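Local coordinates for protein fructose-bisphosphate aldolase (Slackia heliotrinireducens, PDB 4MOZ) that belongs to the DeoC/LacD aldolase family and folds as an eight-stranded parallel TIM barrel that assembles with other copies of itself, at residues 230-241 and 258-268; 167-178 and 201-212. All coordinates share one frame; numbering follows the deposited sequence.

Interaction 1. Residues 230-241 and 258-268; sequences SAAAGRTGLVCA and QIYIGGASGNA
Cys240 and Ala268 meet through the backbone where two neighbouring parallel strands of a TIM barrel, 237-240 and 266-269, run side by side: Ala268 N gives a hydrogen bond to Cys240 O at 2.8 Å. Helix 248-260 links the two strands, so the contact closes a beta-alpha-beta unit. Earlier along the pair, Ser265 N reaches Leu238 O at 2.7 Å, in the carbonyl plane. Between these two bonds the strands hold each other less firmly, for Cys240 N to Gly266 O is a weak bond of 3.5 Å. The short axes of 237-240 and 266-268 are inclined at 44°. Val239 CG1 lies directly against the backbone of Gly266, 3.8 Å from Gly266 C, and Val239 CG2 makes a loose apolar contact with Ala268 CB.

At the C-terminal end of the strand, the amide of Gln258 spans from the last turn of helix 248-260. Its chain is extended beyond CG, which carries NE2 to Ala241 O (2.9 Å), where it arrives above the carbonyl plane and not on a lone pair. The other branch of the amide, OE1, rests 3.4 Å from Cys240 CB.

Farther out, the end of helix 222-232 is tied to the turn that follows helix 248-260. Ser230 OG donates to Gly262 O at 2.7 Å, and it also makes a weak bond to Leu226 O one turn back. Beyond the strand pair, Asn267 ND2 is bonded to Thr292 OG1. Water 1 fills in between the helix end and the strands, accepting from Leu238 N, bonding Ser265 OG and donating to Gly263 O at 2.7 Å.

Interaction 2. Residues 167-178 and 201-212; sequences HEEGLIVVLWIY and ALCLGADFVKVN
Asp207 OD2 is gripped by two donors from 167-178. His167 NE2 reaches it at 2.8 Å along a nearly straight bond (171°), in the imidazole plane but on the syn side and 30° out of the carboxylate plane. Val173 N meets the anti lone pair of Asp207 OD2 at 2.7 Å. Asp207 OD1 is bonded to Tyr23 OH and forms a salt bridge with Arg89 of the second subunit, and this arginine probably helps to stabilise the negative charge. Asp14 holds the His167 ring from its other nitrogen, ND1. Val173 O accepts from both Asp207 N and Phe208 N.

From there strands 172-177 and 208-210 run parallel as neighbours in the TIM barrel, a beta-alpha-beta unit linked by helix 191-204, and Lys210 N bonds Leu175 O at 2.8 Å. Towards that helix, Leu175 CD1 packs between Ala206 CB and Leu204 CD1, and Ile177 CD1 touches Ala201 CB.

Inside the barrel, Lys210 CG sits over the five-membered ring of Trp176, 3.7 Å from its centroid, a CH-pi contact; the same indole meets Lys102 in a cation-pi interaction. CG of Lys210 is anti to the backbone N (chi1 156°), and the chain bends on towards Tyr178, bringing CE to 3.1 Å from Tyr178 OH. Lys210 NZ donates to Val211 O, from above its carbonyl plane, at 2.9 Å.

How the interactions relate
Along the chain interaction 2 comes first: strand 172-177 leads through helix 191-204 to strand 208-210, and the contact closes that loop before interaction 1 opens. Helix 222-232 then carries the chain to strand 237-240, and interaction 1 closes the next loop, over helix 248-260, at strand 266-269. The two are thus in series, neither nested nor crossed, and join four consecutive strands of the barrel. They meet where strands 208-210 and 237-240 lie side by side: Val239 N is 2.7 Å from Val209 O, and Thr236 OG1 is 2.6 Å from Ala206 O, both probable hydrogen bonds. Both contacts also reach the second subunit.

Interaction 1. Residues 230-241 and 258-268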
loop_
_atom_site.group_PDB
_atom_site.type_symbol
_atom_site.label_atom_id
_atom_site.label_comp_id
_atom_site.label_asym_id
_atom_site.label_seq_id
_atom_site.Cartn_x
_atom_site.Cartn_y
_atom_site.Cartn_z
ATOM N N SER C 230 -8.187 -11.216 -33.251
ATOM C CA SER C 230 -8.727 -9.949 -33.734
ATOM C C SER C 230 -10.235 -9.885 -33.518
ATOM O O SER C 230 -10.781 -8.818 -33.229
ATOM C CB SER C 230 -8.390 -9.746 -35.209
ATOM O OG SER C 230 -6.997 -9.539 -35.375
ATOM N N ALA C 231 -10.894 -11.037 -33.654
ATOM C CA ALA C 231 -12.325 -11.148 -33.406
ATOM C C ALA C 231 -12.625 -10.974 -31.917
ATOM O O ALA C 231 -13.519 -10.207 -31.554
ATOM C CB ALA C 231 -12.860 -12.478 -33.923
ATOM N N ALA C 232 -11.855 -11.664 -31.069
ATOM C CA ALA C 232 -12.013 -11.590 -29.610
ATOM C C ALA C 232 -11.830 -10.176 -29.053
ATOM O O ALA C 232 -12.498 -9.791 -28.091
ATOM C CB ALA C 232 -11.061 -12.555 -28.924
ATOM N N ALA C 233 -10.932 -9.410 -29.668
ATOM C CA ALA C 233 -10.668 -8.024 -29.272
ATOM C C ALA C 233 -11.799 -7.050 -29.636
ATOM O O ALA C 233 -11.814 -5.914 -29.165
ATOM C CB ALA C 233 -9.344 -7.555 -29.859
ATOM N N GLY C 234 -12.739 -7.497 -30.471
ATOM C CA GLY C 234 -13.914 -6.697 -30.834
ATOM C C GLY C 234 -13.573 -5.297 -31.316
ATOM O O GLY C 234 -12.822 -5.132 -32.279
ATOM N N ARG C 235 -14.110 -4.288 -30.632
ATOM C CA ARG C 235 -13.861 -2.891 -30.995
ATOM C C ARG C 235 -12.519 -2.333 -30.510
ATOM O O ARG C 235 -12.258 -1.137 -30.647
ATOM C CB ARG C 235 -15.012 -1.999 -30.538
ATOM C CG ARG C 235 -16.245 -2.099 -31.417
ATOM C CD ARG C 235 -17.330 -1.176 -30.914
ATOM N NE ARG C 235 -18.532 -1.302 -31.729
ATOM C CZ ARG C 235 -19.641 -0.591 -31.556
ATOM N NH1 ARG C 235 -20.676 -0.786 -32.363
ATOM N NH2 ARG C 235 -19.721 0.312 -30.583
ATOM N N THR C 236 -11.685 -3.193 -29.931
ATOM C CA THR C 236 -10.291 -2.851 -29.637
ATOM C C THR C 236 -9.448 -3.349 -30.811
ATOM O O THR C 236 -9.502 -4.529 -31.163
ATOM C CB THR C 236 -9.809 -3.479 -28.303
ATOM O OG1 THR C 236 -10.507 -2.874 -27.210
ATOM C CG2 THR C 236 -8.307 -3.284 -28.095
ATOM N N GLY C 237 -8.688 -2.445 -31.423
ATOM C CA GLY C 237 -7.843 -2.788 -32.564
ATOM C C GLY C 237 -6.626 -3.579 -32.135
ATOM O O GLY C 237 -5.923 -3.193 -31.201
ATOM N N LEU C 238 -6.379 -4.695 -32.811
ATOM C CA LEU C 238 -5.244 -5.544 -32.482
ATOM C C LEU C 238 -4.043 -5.167 -33.337
ATOM O O LEU C 238 -4.155 -5.036 -34.558
ATOM C CB LEU C 238 -5.606 -7.017 -32.679
ATOM C CG LEU C 238 -4.521 -8.072 -32.446
ATOM C CD1 LEU C 238 -5.164 -9.379 -32.010
ATOM C CD2 LEU C 238 -3.646 -8.270 -33.680
ATOM N N VAL C 239 -2.896 -4.975 -32.699
ATOM C CA VAL C 239 -1.661 -4.780 -33.447
ATOM C C VAL C 239 -0.711 -5.915 -33.122
ATOM O O VAL C 239 -0.703 -6.438 -32.006
ATOM C CB VAL C 239 -1.011 -3.389 -33.233
ATOM C CG1 VAL C 239 -2.042 -2.280 -33.395
ATOM C CG2 VAL C 239 -0.335 -3.285 -31.881
ATOM N N CYS C 240 0.071 -6.313 -34.111
ATOM C CA CYS C 240 0.960 -7.440 -33.949
ATOM C C CYS C 240 2.389 -7.045 -34.312
ATOM O O CYS C 240 2.708 -5.853 -34.405
ATOM C CB CYS C 240 0.459 -8.598 -34.807
ATOM S SG CYS C 240 1.000 -10.214 -34.231
ATOM N N ALA C 241 3.249 -8.041 -34.506
ATOM C CA ALA C 241 4.644 -7.802 -34.864
ATOM C C ALA C 241 5.161 -8.863 -35.839
ATOM O O ALA C 241 4.739 -10.018 -35.796
ATOM C CB ALA C 241 5.514 -7.755 -33.611
ATOM N N GLN C 258 -0.912 -10.369 -41.562
ATOM C CA GLN C 258 -1.538 -10.065 -40.278
ATOM C C GLN C 258 -2.729 -9.125 -40.435
ATOM O O GLN C 258 -3.748 -9.295 -39.767
ATOM C CB GLN C 258 -0.517 -9.483 -39.295
ATOM C CG GLN C 258 0.444 -10.519 -38.724
ATOM C CD GLN C 258 1.670 -9.912 -38.061
ATOM O OE1 GLN C 258 1.814 -8.687 -37.974
ATOM N NE2 GLN C 258 2.567 -10.774 -37.590
ATOM N N ILE C 259 -2.601 -8.142 -41.324
ATOM C CA ILE C 259 -3.680 -7.194 -41.572
ATOM C C ILE C 259 -4.822 -7.852 -42.348
ATOM O O ILE C 259 -5.961 -7.873 -41.881
ATOM C CB ILE C 259 -3.191 -5.932 -42.319
ATOM C CG1 ILE C 259 -2.185 -5.156 -41.461
ATOM C CG2 ILE C 259 -4.375 -5.043 -42.695
ATOM C CD1 ILE C 259 -1.424 -4.075 -42.204
ATOM N N TYR C 260 -4.512 -8.402 -43.518
ATOM C CA TYR C 260 -5.549 -8.815 -44.461
ATOM C C TYR C 260 -6.084 -10.224 -44.212
ATOM O O TYR C 260 -7.226 -10.512 -44.554
ATOM C CB TYR C 260 -5.096 -8.589 -45.914
ATOM C CG TYR C 260 -4.790 -7.125 -46.196
ATOM C CD1 TYR C 260 -5.821 -6.198 -46.390
ATOM C CD2 TYR C 260 -3.472 -6.658 -46.232
ATOM C CE1 TYR C 260 -5.547 -4.857 -46.627
ATOM C CE2 TYR C 260 -3.188 -5.318 -46.468
ATOM C CZ TYR C 260 -4.224 -4.421 -46.665
ATOM O OH TYR C 260 -3.947 -3.091 -46.900
ATOM N N ILE C 261 -5.276 -11.082 -43.596
ATOM C CA ILE C 261 -5.736 -12.414 -43.206
ATOM C C ILE C 261 -6.055 -12.459 -41.707
ATOM O O ILE C 261 -7.093 -12.991 -41.300
ATOM C CB ILE C 261 -4.722 -13.520 -43.593
ATOM C CG1 ILE C 261 -4.485 -13.516 -45.111
ATOM C CG2 ILE C 261 -5.204 -14.889 -43.120
ATOM C CD1 ILE C 261 -3.276 -14.312 -45.568
ATOM N N GLY C 262 -5.170 -11.883 -40.896
ATOM C CA GLY C 262 -5.292 -11.949 -39.439
ATOM C C GLY C 262 -6.208 -10.914 -38.810
ATOM O O GLY C 262 -6.517 -10.999 -37.623
ATOM N N GLY C 263 -6.628 -9.927 -39.598
ATOM C CA GLY C 263 -7.541 -8.891 -39.115
ATOM C C GLY C 263 -6.927 -7.844 -38.195
ATOM O O GLY C 263 -7.652 -7.136 -37.492
ATOM N N ALA C 264 -5.599 -7.736 -38.200
ATOM C CA ALA C 264 -4.897 -6.714 -37.415
ATOM C C ALA C 264 -5.261 -5.291 -37.851
ATOM O O ALA C 264 -5.527 -5.045 -39.029
ATOM C CB ALA C 264 -3.392 -6.925 -37.498
ATOM N N SER C 265 -5.278 -4.366 -36.892
ATOM C CA SER C 265 -5.524 -2.953 -37.162
ATOM C C SER C 265 -4.222 -2.156 -37.186
ATOM O O SER C 265 -4.230 -0.921 -37.139
ATOM C CB SER C 265 -6.465 -2.366 -36.113
ATOM O OG SER C 265 -7.781 -2.842 -36.304
ATOM N N GLY C 266 -3.102 -2.866 -37.255
ATOM C CA GLY C 266 -1.807 -2.223 -37.344
ATOM C C GLY C 266 -0.669 -3.106 -36.891
ATOM O O GLY C 266 -0.797 -4.329 -36.845
ATOM N N ASN C 267 0.451 -2.473 -36.558
ATOM C CA ASN C 267 1.655 -3.187 -36.147
ATOM C C ASN C 267 2.499 -2.392 -35.154
ATOM O O ASN C 267 2.347 -1.172 -35.035
ATOM C CB ASN C 267 2.493 -3.577 -37.369
ATOM C CG ASN C 267 2.494 -2.504 -38.445
ATOM O OD1 ASN C 267 2.942 -1.371 -38.226
ATOM N ND2 ASN C 267 1.984 -2.858 -39.623
ATOM N N ALA C 268 3.366 -3.103 -34.432
ATOM C CA ALA C 268 4.334 -2.492 -33.528
ATOM C C ALA C 268 5.716 -3.047 -33.841
ATOM O O ALA C 268 5.925 -4.266 -33.818
ATOM C CB ALA C 268 3.960 -2.764 -32.080
HETATM O O HOH W 1 -7.837 -5.358 -35.434
#

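Interaction 2. Residues 167-178 and 201-212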
loop_
_atom_site.group_PDB
_atom_site.type_symbol
_atom_site.label_atom_id
_atom_site.label_comp_id
_atom_site.label_asym_id
_atom_site.label_seq_id
_atom_site.Cartn_x
_atom_site.Cartn_y
_atom_site.Cartn_z
ATOM N N HIS C 167 -8.802 8.029 -20.875
ATOM C CA HIS C 167 -9.986 8.368 -21.652
ATOM C C HIS C 167 -10.697 9.568 -21.116
ATOM O O HIS C 167 -11.319 10.311 -21.872
ATOM C CB HIS C 167 -10.913 7.171 -21.785
ATOM C CG HIS C 167 -10.411 6.140 -22.761
ATOM N ND1 HIS C 167 -10.881 4.882 -22.795
ATOM C CD2 HIS C 167 -9.424 6.220 -23.745
ATOM C CE1 HIS C 167 -10.242 4.192 -23.760
ATOM N NE2 HIS C 167 -9.350 5.014 -24.340
ATOM N N GLU C 168 -10.582 9.779 -19.810
ATOM C CA GLU C 168 -11.070 10.993 -19.163
ATOM C C GLU C 168 -10.359 12.218 -19.748
ATOM O O GLU C 168 -10.939 13.301 -19.828
ATOM C CB GLU C 168 -10.834 10.896 -17.652
ATOM C CG GLU C 168 -11.375 12.056 -16.836
ATOM C CD GLU C 168 -11.036 11.965 -15.356
ATOM O OE1 GLU C 168 -10.352 11.002 -14.936
ATOM O OE2 GLU C 168 -11.460 12.869 -14.608
ATOM N N GLU C 169 -9.110 12.023 -20.172
ATOM C CA GLU C 169 -8.280 13.095 -20.719
ATOM C C GLU C 169 -8.282 13.145 -22.243
ATOM O O GLU C 169 -7.654 14.021 -22.835
ATOM C CB GLU C 169 -6.836 12.966 -20.215
ATOM C CG GLU C 169 -6.643 13.316 -18.747
ATOM C CD GLU C 169 -7.042 14.747 -18.414
ATOM O OE1 GLU C 169 -6.885 15.643 -19.276
ATOM O OE2 GLU C 169 -7.512 14.974 -17.279
ATOM N N GLY C 170 -8.977 12.209 -22.881
ATOM C CA GLY C 170 -9.007 12.138 -24.343
ATOM C C GLY C 170 -7.737 11.575 -24.966
ATOM O O GLY C 170 -7.433 11.849 -26.129
ATOM N N LEU C 171 -6.995 10.788 -24.189
ATOM C CA LEU C 171 -5.802 10.107 -24.682
ATOM C C LEU C 171 -6.164 8.701 -25.120
ATOM O O LEU C 171 -7.024 8.060 -24.512
ATOM C CB LEU C 171 -4.733 10.037 -23.588
ATOM C CG LEU C 171 -4.120 11.351 -23.104
ATOM C CD1 LEU C 171 -3.390 11.132 -21.788
ATOM C CD2 LEU C 171 -3.188 11.950 -24.151
ATOM N N ILE C 172 -5.517 8.214 -26.174
ATOM C CA ILE C 172 -5.715 6.829 -26.584
ATOM C C ILE C 172 -4.884 5.904 -25.691
ATOM O O ILE C 172 -3.957 6.355 -25.013
ATOM C CB ILE C 172 -5.423 6.590 -28.088
ATOM C CG1 ILE C 172 -3.926 6.671 -28.383
ATOM C CG2 ILE C 172 -6.223 7.560 -28.962
ATOM C CD1 ILE C 172 -3.499 5.851 -29.582
ATOM N N VAL C 173 -5.233 4.619 -25.671
ATOM C CA VAL C 173 -4.513 3.654 -24.848
ATOM C C VAL C 173 -4.157 2.394 -25.624
ATOM O O VAL C 173 -5.029 1.735 -26.194
ATOM C CB VAL C 173 -5.308 3.258 -23.587
ATOM C CG1 VAL C 173 -4.493 2.304 -22.720
ATOM C CG2 VAL C 173 -5.699 4.492 -22.786
ATOM N N VAL C 174 -2.869 2.071 -25.630
ATOM C CA VAL C 174 -2.369 0.825 -26.199
ATOM C C VAL C 174 -1.885 -0.064 -25.051
ATOM O O VAL C 174 -1.039 0.346 -24.254
ATOM C CB VAL C 174 -1.201 1.061 -27.187
ATOM C CG1 VAL C 174 -0.744 -0.254 -27.810
ATOM C CG2 VAL C 174 -1.592 2.063 -28.272
ATOM N N LEU C 175 -2.428 -1.274 -24.967
ATOM C CA LEU C 175 -1.955 -2.241 -23.992
ATOM C C LEU C 175 -1.122 -3.320 -24.667
ATOM O O LEU C 175 -1.561 -3.926 -25.643
ATOM C CB LEU C 175 -3.127 -2.871 -23.235
ATOM C CG LEU C 175 -3.999 -1.955 -22.369
ATOM C CD1 LEU C 175 -5.137 -2.754 -21.749
ATOM C CD2 LEU C 175 -3.183 -1.255 -21.288
ATOM N N TRP C 176 0.089 -3.532 -24.165
ATOM C CA TRP C 176 0.872 -4.703 -24.527
ATOM C C TRP C 176 0.424 -5.797 -23.620
ATOM O O TRP C 176 0.456 -5.644 -22.405
ATOM C CB TRP C 176 2.347 -4.461 -24.274
ATOM C CG TRP C 176 3.063 -3.630 -25.302
ATOM C CD1 TRP C 176 4.055 -4.049 -26.181
ATOM C CD2 TRP C 176 2.899 -2.190 -25.564
ATOM N NE1 TRP C 176 4.491 -3.008 -26.958
ATOM C CE2 TRP C 176 3.842 -1.863 -26.638
ATOM C CE3 TRP C 176 2.095 -1.184 -25.041
ATOM C CZ2 TRP C 176 3.960 -0.574 -27.150
ATOM C CZ3 TRP C 176 2.213 0.108 -25.568
ATOM C CH2 TRP C 176 3.128 0.407 -26.596
ATOM N N ILE C 177 -0.016 -6.913 -24.177
ATOM C CA ILE C 177 -0.432 -8.015 -23.325
ATOM C C ILE C 177 0.306 -9.295 -23.686
ATOM O O ILE C 177 0.019 -9.928 -24.703
ATOM C CB ILE C 177 -1.964 -8.209 -23.301
ATOM C CG1 ILE C 177 -2.659 -6.902 -22.884
ATOM C CG2 ILE C 177 -2.326 -9.336 -22.346
ATOM C CD1 ILE C 177 -4.131 -7.029 -22.532
ATOM N N TYR C 178 1.276 -9.644 -22.843
ATOM C CA TYR C 178 2.107 -10.820 -23.034
ATOM C C TYR C 178 1.926 -11.776 -21.867
ATOM O O TYR C 178 2.593 -11.629 -20.844
ATOM C CB TYR C 178 3.580 -10.427 -23.115
ATOM C CG TYR C 178 3.945 -9.484 -24.235
ATOM C CD1 TYR C 178 3.553 -9.736 -25.552
ATOM C CD2 TYR C 178 4.724 -8.359 -23.984
ATOM C CE1 TYR C 178 3.907 -8.879 -26.578
ATOM C CE2 TYR C 178 5.083 -7.499 -25.005
ATOM C CZ TYR C 178 4.676 -7.765 -26.295
ATOM O OH TYR C 178 5.042 -6.908 -27.302
ATOM N N ALA C 201 -7.855 -7.053 -23.174
ATOM C CA ALA C 201 -7.613 -5.651 -23.518
ATOM C C ALA C 201 -8.913 -4.893 -23.776
ATOM O O ALA C 201 -9.054 -3.734 -23.367
ATOM C CB ALA C 201 -6.691 -5.549 -24.717
ATOM N N LEU C 202 -9.851 -5.548 -24.457
ATOM C CA LEU C 202 -11.188 -4.985 -24.668
ATOM C C LEU C 202 -11.909 -4.742 -23.343
ATOM O O LEU C 202 -12.460 -3.658 -23.121
ATOM C CB LEU C 202 -12.039 -5.882 -25.572
ATOM C CG LEU C 202 -13.511 -5.461 -25.742
ATOM C CD1 LEU C 202 -13.640 -4.087 -26.386
ATOM C CD2 LEU C 202 -14.276 -6.489 -26.551
ATOM N N CYS C 203 -11.889 -5.743 -22.465
ATOM C CA CYS C 203 -12.583 -5.641 -21.183
ATOM C C CYS C 203 -12.041 -4.513 -20.303
ATOM O O CYS C 203 -12.798 -3.885 -19.566
ATOM C CB CYS C 203 -12.553 -6.974 -20.446
ATOM S SG CYS C 203 -13.479 -8.263 -21.310
ATOM N N LEU C 204 -10.737 -4.257 -20.388
ATOM C CA LEU C 204 -10.133 -3.118 -19.692
ATOM C C LEU C 204 -10.447 -1.796 -20.400
ATOM O O LEU C 204 -10.370 -0.731 -19.792
ATOM C CB LEU C 204 -8.618 -3.308 -19.530
ATOM C CG LEU C 204 -8.133 -4.504 -18.694
ATOM C CD1 LEU C 204 -6.636 -4.710 -18.856
ATOM C CD2 LEU C 204 -8.492 -4.359 -17.218
ATOM N N GLY C 205 -10.802 -1.873 -21.682
ATOM C CA GLY C 205 -11.252 -0.703 -22.437
ATOM C C GLY C 205 -10.209 -0.060 -23.329
ATOM O O GLY C 205 -10.356 1.105 -23.715
ATOM N N ALA C 206 -9.160 -0.812 -23.665
ATOM C CA ALA C 206 -8.088 -0.309 -24.526
ATOM C C ALA C 206 -8.580 0.053 -25.929
ATOM O O ALA C 206 -9.537 -0.534 -26.438
ATOM C CB ALA C 206 -6.951 -1.317 -24.610
ATOM N N ASP C 207 -7.921 1.032 -26.540
ATOM C CA ASP C 207 -8.161 1.365 -27.936
ATOM C C ASP C 207 -7.453 0.388 -28.867
ATOM O O ASP C 207 -7.985 0.026 -29.923
ATOM C CB ASP C 207 -7.701 2.790 -28.207
ATOM C CG ASP C 207 -8.458 3.795 -27.385
ATOM O OD1 ASP C 207 -9.701 3.856 -27.521
ATOM O OD2 ASP C 207 -7.822 4.496 -26.577
ATOM N N PHE C 208 -6.252 -0.028 -28.467
ATOM C CA PHE C 208 -5.459 -0.996 -29.211
ATOM C C PHE C 208 -4.810 -1.993 -28.265
ATOM O O PHE C 208 -4.528 -1.669 -27.109
ATOM C CB PHE C 208 -4.377 -0.297 -30.046
ATOM C CG PHE C 208 -4.923 0.571 -31.143
ATOM C CD1 PHE C 208 -5.278 0.024 -32.371
ATOM C CD2 PHE C 208 -5.088 1.940 -30.946
ATOM C CE1 PHE C 208 -5.793 0.823 -33.381
ATOM C CE2 PHE C 208 -5.597 2.745 -31.954
ATOM C CZ PHE C 208 -5.948 2.186 -33.173
ATOM N N VAL C 209 -4.585 -3.206 -28.761
ATOM C CA VAL C 209 -3.890 -4.241 -28.008
ATOM C C VAL C 209 -2.739 -4.801 -28.841
ATOM O O VAL C 209 -2.926 -5.178 -30.003
ATOM C CB VAL C 209 -4.840 -5.371 -27.531
ATOM C CG1 VAL C 209 -5.644 -5.964 -28.683
ATOM C CG2 VAL C 209 -4.069 -6.460 -26.793
ATOM N N LYS C 210 -1.549 -4.827 -28.247
ATOM C CA LYS C 210 -0.380 -5.409 -28.887
ATOM C C LYS C 210 -0.128 -6.801 -28.320
ATOM O O LYS C 210 0.046 -6.960 -27.119
ATOM C CB LYS C 210 0.839 -4.477 -28.727
ATOM C CG LYS C 210 2.220 -5.119 -28.809
ATOM C CD LYS C 210 2.515 -5.864 -30.100
ATOM C CE LYS C 210 3.963 -6.344 -30.104
ATOM N NZ LYS C 210 4.119 -7.763 -30.518
ATOM N N VAL C 211 -0.135 -7.799 -29.197
ATOM C CA VAL C 211 0.104 -9.193 -28.812
ATOM C C VAL C 211 1.228 -9.787 -29.654
ATOM O O VAL C 211 1.611 -9.218 -30.671
ATOM C CB VAL C 211 -1.163 -10.075 -28.981
ATOM C CG1 VAL C 211 -2.263 -9.659 -28.010
ATOM C CG2 VAL C 211 -1.666 -10.044 -30.421
ATOM N N ASN C 212 1.758 -10.925 -29.223
ATOM C CA ASN C 212 2.657 -11.713 -30.052
ATOM C C ASN C 212 1.876 -12.406 -31.159
ATOM O O ASN C 212 0.687 -12.703 -30.980
ATOM C CB ASN C 212 3.360 -12.775 -29.213
ATOM C CG ASN C 212 4.469 -12.206 -28.364
ATOM O OD1 ASN C 212 5.259 -11.383 -28.829
ATOM N ND2 ASN C 212 4.538 -12.645 -27.110
HETATM O O HOH W 2 0.784 -11.850 -26.833
#